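Local coordinates for protein restriction endonuclease S subunits (Thermoanaerobacter tengcongensis, PDB 3OKG) that probably binds DNA as the specificity subunit of a type I restriction-modification system, whose methyltransferase is composed of M and S polypeptides, at residues Val29-Gly32 with Glu33-Pro37; Thr160-Asp163 with Val164-Thr167; Tyr374-Gln377 with Ile378-Gln381. All coordinates share one frame; numbering follows the deposited sequence.

Interaction 1: Val29-Gly32 with Glu33-Pro37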
ATOM      1  N   VAL A  29      13.445  32.470  11.324  1.00 22.42           N
ATOM      2  CA  VAL A  29      14.685  32.860  10.656  1.00 20.94           C
ATOM      3  C   VAL A  29      14.788  32.199   9.285  1.00 19.71           C
ATOM      4  O   VAL A  29      14.087  31.228   9.011  1.00 21.68           O
ATOM      5  CB  VAL A  29      15.902  32.413  11.471  1.00 26.70           C
ATOM      6  CG1 VAL A  29      15.868  33.064  12.809  1.00 26.84           C
ATOM      7  CG2 VAL A  29      15.944  30.847  11.603  1.00 20.27           C
ATOM      8  N   ARG A  30      15.661  32.715   8.417  1.00 18.75           N
ATOM      9  CA  ARG A  30      16.010  31.960   7.215  1.00 22.17           C
ATOM     10  C   ARG A  30      16.943  30.825   7.655  1.00 19.12           C
ATOM     11  O   ARG A  30      17.743  31.004   8.562  1.00 17.86           O
ATOM     12  CB  ARG A  30      16.689  32.856   6.166  1.00 21.63           C
ATOM     13  CG  ARG A  30      15.735  33.877   5.454  1.00 28.52           C
ATOM     14  CD  ARG A  30      16.512  34.833   4.513  1.00 24.47           C
ATOM     15  NE  ARG A  30      17.643  35.418   5.232  1.00 30.51           N
ATOM     16  CZ  ARG A  30      17.541  36.406   6.117  1.00 26.19           C
ATOM     17  NH1 ARG A  30      16.367  36.978   6.369  1.00 26.95           N
ATOM     18  NH2 ARG A  30      18.629  36.834   6.743  1.00 25.73           N
ATOM     19  N   LEU A  31      16.838  29.676   7.002  1.00 18.82           N
ATOM     20  CA  LEU A  31      17.660  28.521   7.361  1.00 18.93           C
ATOM     21  C   LEU A  31      19.129  28.951   7.414  1.00 18.76           C
ATOM     22  O   LEU A  31      19.861  28.618   8.350  1.00 22.31           O
ATOM     23  CB  LEU A  31      17.466  27.430   6.311  1.00 17.10           C
ATOM     24  CG  LEU A  31      18.284  26.149   6.443  1.00 18.99           C
ATOM     25  CD1 LEU A  31      18.039  25.531   7.813  1.00 19.56           C
ATOM     26  CD2 LEU A  31      17.862  25.210   5.297  1.00 19.20           C
ATOM     27  N   GLY A  32      19.558  29.691   6.401  1.00 22.02           N
ATOM     28  CA  GLY A  32      20.952  30.104   6.279  1.00 17.62           C
ATOM     29  C   GLY A  32      21.485  30.849   7.500  1.00 22.69           C
ATOM     30  O   GLY A  32      22.682  30.830   7.783  1.00 22.27           O
ATOM     31  N   GLU A  33      20.595  31.504   8.238  1.00 22.58           N
ATOM     32  CA  GLU A  33      21.007  32.280   9.396  1.00 19.41           C
ATOM     33  C   GLU A  33      21.540  31.392  10.507  1.00 24.60           C
ATOM     34  O   GLU A  33      22.270  31.851  11.366  1.00 20.38           O
ATOM     35  CB  GLU A  33      19.825  33.101   9.945  1.00 22.17           C
ATOM     36  CG  GLU A  33      19.308  34.209   9.019  1.00 18.47           C
ATOM     37  CD  GLU A  33      18.269  35.075   9.748  1.00 25.90           C
ATOM     38  OE1 GLU A  33      18.663  35.860  10.617  1.00 23.29           O
ATOM     39  OE2 GLU A  33      17.067  34.908   9.503  1.00 25.57           O
ATOM     40  N   VAL A  34      21.131  30.127  10.521  1.00 19.98           N
ATOM     41  CA  VAL A  34      21.643  29.199  11.533  1.00 20.57           C
ATOM     42  C   VAL A  34      22.556  28.126  10.900  1.00 18.29           C
ATOM     43  O   VAL A  34      22.780  27.074  11.478  1.00 22.35           O
ATOM     44  CB  VAL A  34      20.489  28.584  12.371  1.00 20.13           C
ATOM     45  CG1 VAL A  34      19.685  29.683  13.026  1.00 20.83           C
ATOM     46  CG2 VAL A  34      19.581  27.714  11.491  1.00 19.80           C
ATOM     47  N   CYS A  35      23.139  28.440   9.742  1.00 17.39           N
ATOM     48  CA  CYS A  35      24.098  27.549   9.096  1.00 19.02           C
ATOM     49  C   CYS A  35      25.501  28.149   9.084  1.00 27.62           C
ATOM     50  O   CYS A  35      25.668  29.364   9.226  1.00 24.30           O
ATOM     51  CB  CYS A  35      23.685  27.286   7.640  1.00 22.27           C
ATOM     52  SG  CYS A  35      22.185  26.281   7.489  1.00 23.51           S
ATOM     53  N   LEU A  36      26.497  27.288   8.889  1.00 22.15           N
ATOM     54  CA  LEU A  36      27.891  27.703   8.774  1.00 18.83           C
ATOM     55  C   LEU A  36      28.398  27.532   7.344  1.00 23.33           C
ATOM     56  O   LEU A  36      27.830  26.770   6.562  1.00 24.21           O
ATOM     57  CB  LEU A  36      28.761  26.856   9.714  1.00 21.30           C
ATOM     58  CG  LEU A  36      28.417  26.852  11.213  1.00 27.99           C
ATOM     59  CD1 LEU A  36      29.293  25.827  11.949  1.00 30.31           C
ATOM     60  CD2 LEU A  36      28.594  28.241  11.808  1.00 25.13           C
ATOM     61  N   PRO A  37      29.519  28.191   7.014  1.00 24.96           N
ATOM     62  CA  PRO A  37      30.083  28.002   5.679  1.00 23.47           C
ATOM     63  C   PRO A  37      30.582  26.560   5.506  1.00 21.99           C
ATOM     64  O   PRO A  37      30.881  25.862   6.482  1.00 21.82           O
ATOM     65  CB  PRO A  37      31.255  28.988   5.646  1.00 29.60           C
ATOM     66  CG  PRO A  37      31.012  29.933   6.778  1.00 32.49           C
ATOM     67  CD  PRO A  37      30.306  29.137   7.821  1.00 30.18           C
TER

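Interaction 2: Thr160-Asp163 with Val164-Thr167. With SO4 (sulfate ion), chain F.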
ATOM      1  N   THR A 160      18.433  26.221  -6.365  1.00 20.31           N
ATOM      2  CA  THR A 160      19.839  26.443  -6.020  1.00 23.55           C
ATOM      3  C   THR A 160      20.059  26.243  -4.514  1.00 20.38           C
ATOM      4  O   THR A 160      19.091  26.223  -3.748  1.00 19.11           O
ATOM      5  CB  THR A 160      20.284  27.896  -6.329  1.00 22.61           C
ATOM      6  OG1 THR A 160      19.593  28.807  -5.465  1.00 21.04           O
ATOM      7  CG2 THR A 160      20.034  28.271  -7.783  1.00 27.19           C
ATOM      8  N   ASP A 161      21.317  26.117  -4.095  1.00 18.13           N
ATOM      9  CA  ASP A 161      21.616  26.004  -2.662  1.00 24.20           C
ATOM     10  C   ASP A 161      21.115  27.271  -1.948  1.00 21.39           C
ATOM     11  O   ASP A 161      20.539  27.209  -0.860  1.00 20.76           O
ATOM     12  CB  ASP A 161      23.119  25.875  -2.421  1.00 21.87           C
ATOM     13  CG  ASP A 161      23.701  24.549  -2.922  1.00 29.64           C
ATOM     14  OD1 ASP A 161      22.945  23.583  -3.147  1.00 22.83           O
ATOM     15  OD2 ASP A 161      24.932  24.480  -3.097  1.00 36.74           O
ATOM     16  N   ASN A 162      21.361  28.443  -2.541  1.00 21.48           N
ATOM     17  CA  ASN A 162      20.855  29.687  -1.909  1.00 20.42           C
ATOM     18  C   ASN A 162      19.330  29.700  -1.722  1.00 19.81           C
ATOM     19  O   ASN A 162      18.836  30.219  -0.726  1.00 19.25           O
ATOM     20  CB  ASN A 162      21.306  30.938  -2.689  1.00 22.49           C
ATOM     21  CG  ASN A 162      22.772  31.221  -2.495  1.00 40.03           C
ATOM     22  OD1 ASN A 162      23.357  30.815  -1.485  1.00 32.04           O
ATOM     23  ND2 ASN A 162      23.386  31.890  -3.462  1.00 33.03           N
ATOM     24  N   ASP A 163      18.599  29.127  -2.673  1.00 17.18           N
ATOM     25  CA  ASP A 163      17.144  29.036  -2.537  1.00 23.08           C
ATOM     26  C   ASP A 163      16.815  28.272  -1.241  1.00 22.30           C
ATOM     27  O   ASP A 163      15.935  28.649  -0.466  1.00 16.94           O
ATOM     28  CB  ASP A 163      16.533  28.252  -3.711  1.00 21.63           C
ATOM     29  CG  ASP A 163      16.532  29.036  -5.029  1.00 22.14           C
ATOM     30  OD1 ASP A 163      16.804  30.248  -5.012  1.00 20.32           O
ATOM     31  OD2 ASP A 163      16.255  28.413  -6.075  1.00 24.84           O
ATOM     32  N   VAL A 164      17.516  27.172  -1.016  1.00 18.66           N
ATOM     33  CA  VAL A 164      17.265  26.394   0.201  1.00 18.98           C
ATOM     34  C   VAL A 164      17.643  27.200   1.458  1.00 15.59           C
ATOM     35  O   VAL A 164      16.871  27.275   2.423  1.00 18.45           O
ATOM     36  CB  VAL A 164      18.011  25.043   0.143  1.00 18.85           C
ATOM     37  CG1 VAL A 164      17.791  24.218   1.447  1.00 18.88           C
ATOM     38  CG2 VAL A 164      17.573  24.231  -1.117  1.00 17.30           C
ATOM     39  N   TYR A 165      18.818  27.816   1.450  1.00 17.02           N
ATOM     40  CA  TYR A 165      19.253  28.588   2.611  1.00 20.96           C
ATOM     41  C   TYR A 165      18.284  29.748   2.888  1.00 25.08           C
ATOM     42  O   TYR A 165      18.179  30.209   4.015  1.00 19.56           O
ATOM     43  CB  TYR A 165      20.664  29.154   2.432  1.00 23.10           C
ATOM     44  CG  TYR A 165      21.768  28.121   2.310  1.00 21.55           C
ATOM     45  CD1 TYR A 165      21.869  27.054   3.221  1.00 22.36           C
ATOM     46  CD2 TYR A 165      22.730  28.238   1.328  1.00 20.62           C
ATOM     47  CE1 TYR A 165      22.907  26.104   3.112  1.00 23.53           C
ATOM     48  CE2 TYR A 165      23.769  27.320   1.222  1.00 22.72           C
ATOM     49  CZ  TYR A 165      23.856  26.258   2.121  1.00 20.18           C
ATOM     50  OH  TYR A 165      24.884  25.333   1.974  1.00 22.06           O
ATOM     51  N   ASN A 166      17.571  30.204   1.863  1.00 19.88           N
ATOM     52  CA  ASN A 166      16.672  31.348   2.031  1.00 20.42           C
ATOM     53  C   ASN A 166      15.310  31.007   2.609  1.00 19.70           C
ATOM     54  O   ASN A 166      14.527  31.901   2.962  1.00 21.46           O
ATOM     55  CB  ASN A 166      16.500  32.093   0.691  1.00 18.48           C
ATOM     56  CG  ASN A 166      17.710  32.934   0.352  1.00 25.68           C
ATOM     57  OD1 ASN A 166      18.495  33.286   1.237  1.00 23.72           O
ATOM     58  ND2 ASN A 166      17.874  33.267  -0.936  1.00 23.66           N
ATOM     59  N   THR A 167      15.009  29.715   2.718  1.00 19.26           N
ATOM     60  CA  THR A 167      13.686  29.331   3.197  1.00 16.55           C
ATOM     61  C   THR A 167      13.538  29.743   4.654  1.00 21.93           C
ATOM     62  O   THR A 167      14.525  29.794   5.381  1.00 20.79           O
ATOM     63  CB  THR A 167      13.385  27.799   3.015  1.00 21.07           C
ATOM     64  OG1 THR A 167      14.303  27.020   3.796  1.00 20.31           O
ATOM     65  CG2 THR A 167      13.440  27.377   1.521  1.00 17.12           C
TER
HETATM   66  S   SO4 F 402      21.961  31.969  -6.659  1.00 90.83           S
HETATM   67  O1  SO4 F 402      22.935  30.884  -6.529  1.00 43.84           O
HETATM   68  O2  SO4 F 402      22.499  33.188  -6.046  1.00 69.01           O
HETATM   69  O3  SO4 F 402      21.672  32.151  -8.093  1.00 46.54           O
HETATM   70  O4  SO4 F 402      20.726  31.604  -5.969  1.00 44.25           O
HETATM   71  O   HOH W   1      26.100  23.307  -0.152  1.00 21.19           O
HETATM   72  O   HOH W   2      16.081  32.440  -3.286  1.00 32.91           O

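Interaction 3: Tyr374-Gln377 with Ile378-Gln381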
ATOM      1  N   TYR A 374     -20.029 -16.758  11.802  1.00 26.71           N
ATOM      2  CA  TYR A 374     -18.667 -16.821  12.316  1.00 24.81           C
ATOM      3  C   TYR A 374     -17.613 -16.605  11.227  1.00 33.43           C
ATOM      4  O   TYR A 374     -16.695 -15.814  11.402  1.00 25.35           O
ATOM      5  CB  TYR A 374     -18.423 -18.136  13.051  1.00 26.76           C
ATOM      6  CG  TYR A 374     -16.974 -18.379  13.378  1.00 31.62           C
ATOM      7  CD1 TYR A 374     -16.330 -17.630  14.368  1.00 31.68           C
ATOM      8  CD2 TYR A 374     -16.250 -19.355  12.714  1.00 33.92           C
ATOM      9  CE1 TYR A 374     -14.990 -17.842  14.681  1.00 27.82           C
ATOM     10  CE2 TYR A 374     -14.902 -19.588  13.028  1.00 46.55           C
ATOM     11  CZ  TYR A 374     -14.282 -18.827  14.011  1.00 51.48           C
ATOM     12  OH  TYR A 374     -12.954 -19.042  14.323  1.00 35.73           O
ATOM     13  N   LEU A 375     -17.733 -17.325  10.113  1.00 22.88           N
ATOM     14  CA  LEU A 375     -16.811 -17.175   8.986  1.00 24.06           C
ATOM     15  C   LEU A 375     -16.843 -15.764   8.399  1.00 25.97           C
ATOM     16  O   LEU A 375     -15.822 -15.252   7.960  1.00 22.79           O
ATOM     17  CB  LEU A 375     -17.160 -18.178   7.863  1.00 22.56           C
ATOM     18  CG  LEU A 375     -16.961 -19.671   8.195  1.00 21.64           C
ATOM     19  CD1 LEU A 375     -17.388 -20.515   6.961  1.00 18.85           C
ATOM     20  CD2 LEU A 375     -15.526 -19.971   8.591  1.00 20.82           C
ATOM     21  N   ASP A 376     -18.031 -15.173   8.333  1.00 22.11           N
ATOM     22  CA  ASP A 376     -18.170 -13.826   7.799  1.00 21.81           C
ATOM     23  C   ASP A 376     -17.330 -12.850   8.616  1.00 25.14           C
ATOM     24  O   ASP A 376     -16.712 -11.946   8.050  1.00 26.98           O
ATOM     25  CB  ASP A 376     -19.629 -13.371   7.841  1.00 26.69           C
ATOM     26  CG  ASP A 376     -20.450 -13.930   6.694  1.00 38.60           C
ATOM     27  OD1 ASP A 376     -19.869 -14.519   5.752  1.00 34.74           O
ATOM     28  OD2 ASP A 376     -21.682 -13.762   6.747  1.00 33.54           O
ATOM     29  N   GLN A 377     -17.335 -13.018   9.938  1.00 25.39           N
ATOM     30  CA  GLN A 377     -16.544 -12.123  10.800  1.00 28.39           C
ATOM     31  C   GLN A 377     -15.050 -12.210  10.443  1.00 27.82           C
ATOM     32  O   GLN A 377     -14.385 -11.207  10.253  1.00 24.99           O
ATOM     33  CB  GLN A 377     -16.800 -12.448  12.280  1.00 32.09           C
ATOM     34  CG  GLN A 377     -15.860 -11.780  13.262  1.00 42.84           C
ATOM     35  CD  GLN A 377     -16.487 -10.588  13.983  1.00 71.79           C
ATOM     36  OE1 GLN A 377     -17.447  -9.972  13.499  1.00 47.68           O
ATOM     37  NE2 GLN A 377     -15.943 -10.259  15.154  1.00 49.50           N
ATOM     38  N   ILE A 378     -14.523 -13.426  10.333  1.00 24.26           N
ATOM     39  CA  ILE A 378     -13.125 -13.617   9.965  1.00 23.68           C
ATOM     40  C   ILE A 378     -12.822 -13.100   8.557  1.00 27.95           C
ATOM     41  O   ILE A 378     -11.797 -12.446   8.311  1.00 26.41           O
ATOM     42  CB  ILE A 378     -12.740 -15.108  10.006  1.00 23.01           C
ATOM     43  CG1 ILE A 378     -13.075 -15.724  11.368  1.00 30.08           C
ATOM     44  CG2 ILE A 378     -11.282 -15.280   9.652  1.00 21.08           C
ATOM     45  CD1 ILE A 378     -12.886 -17.272  11.393  1.00 28.88           C
ATOM     46  N   GLN A 379     -13.700 -13.411   7.616  1.00 24.80           N
ATOM     47  CA  GLN A 379     -13.488 -12.987   6.231  1.00 32.00           C
ATOM     48  C   GLN A 379     -13.412 -11.466   6.146  1.00 31.31           C
ATOM     49  O   GLN A 379     -12.593 -10.913   5.413  1.00 31.80           O
ATOM     50  CB  GLN A 379     -14.603 -13.532   5.328  1.00 31.92           C
ATOM     51  CG  GLN A 379     -14.701 -12.919   3.942  1.00 41.84           C
ATOM     52  CD  GLN A 379     -16.011 -13.314   3.245  1.00 52.37           C
ATOM     53  OE1 GLN A 379     -17.053 -12.673   3.422  1.00 43.13           O
ATOM     54  NE2 GLN A 379     -15.961 -14.385   2.467  1.00 40.11           N
ATOM     55  N   GLN A 380     -14.252 -10.785   6.910  1.00 26.90           N
ATOM     56  CA  GLN A 380     -14.219  -9.325   6.894  1.00 31.11           C
ATOM     57  C   GLN A 380     -12.931  -8.807   7.503  1.00 32.52           C
ATOM     58  O   GLN A 380     -12.430  -7.750   7.113  1.00 29.52           O
ATOM     59  CB  GLN A 380     -15.415  -8.744   7.647  1.00 37.17           C
ATOM     60  CG  GLN A 380     -16.733  -8.974   6.946  1.00 46.04           C
ATOM     61  CD  GLN A 380     -17.904  -8.869   7.897  1.00 70.41           C
ATOM     62  OE1 GLN A 380     -17.741  -8.471   9.055  1.00 56.42           O
ATOM     63  NE2 GLN A 380     -19.096  -9.235   7.418  1.00 69.70           N
ATOM     64  N   GLN A 381     -12.392  -9.550   8.463  1.00 28.13           N
ATOM     65  CA  GLN A 381     -11.191  -9.094   9.165  1.00 26.75           C
ATOM     66  C   GLN A 381      -9.979  -9.275   8.266  1.00 25.79           C
ATOM     67  O   GLN A 381      -9.156  -8.381   8.157  1.00 26.86           O
ATOM     68  CB  GLN A 381     -11.027  -9.814  10.519  1.00 21.59           C
ATOM     69  CG  GLN A 381     -12.128  -9.453  11.515  1.00 21.63           C
ATOM     70  CD  GLN A 381     -12.157 -10.412  12.687  1.00 28.19           C
ATOM     71  OE1 GLN A 381     -11.634 -11.521  12.591  1.00 27.25           O
ATOM     72  NE2 GLN A 381     -12.765  -9.997  13.795  1.00 34.75           N
TER

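Interaction 1: Val29-Gly32 with Glu33-Pro37
Val29, next to last in strand 27-30, has its CB 3.4 Å from Glu33 OE2, the carboxylate oxygen that reaches back over the turn. Its CG2 branch meets Val34 CG1 at 4.2 Å, the two beta-branched side chains crossing at about a right angle against Ile169 of strand 168-171. Arg30 is gripped twice by the same glutamate, a residue long enough to reach back to its N-H. The backbone N of Arg30 donates to Glu33 OE2 (2.8 Å) on the anti side of the carboxylate, while a bend at chi3 (-50°) brings the guanidinium over it, the two planes 6° apart. With Arg30 NH2 3.7 Å from Glu33 OE2 the salt bridge is long and stacked, and no N-H points at the oxygen. Arg30 O accepts from Glu33 N at 2.9 Å. Leu31 O receives Val34 N at 2.9 Å, and Leu31 CG packs 4.0 Å from Cys35 SG, both side chains reaching Ile121. Gly32 O takes Cys35 N at 3.1 Å, the last of three successive i to i+3 bonds that make a short 3-10 turn. With an alanine in place of Glu33, the Arg30 N-H is likely to lose its acceptor and the guanidinium its stacked carboxylate. One oxygen thus fixes the strand end directly and probably steadies the guanidinium through charge and contact.

Interaction 2: Thr160-Asp163 with Val164-Thr167
Asn162 and Tyr165 meet at the ring edge, where Asn162 OD1 lies in the ring plane, 3.9 Å from Tyr165 CD2. Followed outward, Tyr165 CB sits 3.8 Å from Asp161 O, the helix acceptor of Tyr165 N (2.9 Å), and CD2 comes within 3.3 Å of that oxygen. With CG anti to its own carbonyl carbon (chi1 -64°), the ring runs back along the preceding turn, bringing CE2 to 4.0 Å from Asp161 CB. At the tip, OH is hydrogen-bonded to Val120 O and also receives a bond from a water, which donates weakly to Asp161 OD2; that carboxylate has its stronger partner in Lys83. A tyrosine suits this place because its aromatic body packs against the Asp161 carbonyl while its hydroxyl reaches the neighbouring strand. At the start of the helix Thr160 OG1 accepts from Asp163 N at 3.0 Å, and Thr160 N returns the bond to Asp163 OD2 at 3.1 Å. The threonine hydroxyl also donates to sulfate O4, while Asn162 ND2 donates to sulfate O2 (3.0 Å). Further along, Thr167 OG1 and N both donate to Val164 O. The reciprocal exchange between Thr160 and Asp163 is a capping box, the classic start of an alpha-helix, here the short helix 161-165.

Interaction 3: Tyr374-Gln377 with Ile378-Gln381
Leu375 O accepts from Gln379 N at 2.8 Å, the shortest of the i to i+4 bonds that build this part of helix 365-388, a predicted coiled-coil segment packed beside helix 174-216. The bond is nearly straight, with an N-H...O angle of 164°. One residue on, Gln380 N reaches Asp376 O at 2.9 Å, and the Gln380 side chain lies back over that carbonyl, its CG 3.2 Å from the oxygen. Asp376 and Gln379 run side by side and point the same way; Asp376 OD1 is hydrogen-bonded to Tyr329 OH on helix 324-333. Such polar residues suit the flank of a helix that is only partly covered. Gln377 and Gln381 cross with amide planes 51° apart, and their NE2 atoms stand 3.5 Å from each other, two donors that do not bond. On the face toward helix 174-216 Ile378 rests against Met209, and Tyr374 against Leu208 and Ala212, apolar surfaces that suit an interhelical seam. The tyrosine ring swings alongside the next turn because CG stands opposite the backbone N (chi1 169°). Ile378 crosses it obliquely with its longer branch, in a close contact that sets CD1 obliquely to the ring, 3.3 Å from Tyr374 CZ.

Overall arrangement
From the N terminus, interaction 1 comes first, a tight turn leaving strand 27-30. Interaction 2 follows more than a hundred residues later, at the short helix leading into strand 168-171, the antiparallel partner of strand 27-30. The two touch: Gly32 N probably bonds to Tyr165 O and Leu31 N to Thr167 O, so the helix end and the turn close a long loop within the first DNA specificity domain. Interaction 3 lies in the second, on helix 365-388, its nearest atoms about 43 Å from either of the others. All three are local and follow in series, none enclosing another. Helix 174-216, which follows strand 168-171, runs from the first region to pack against interaction 3.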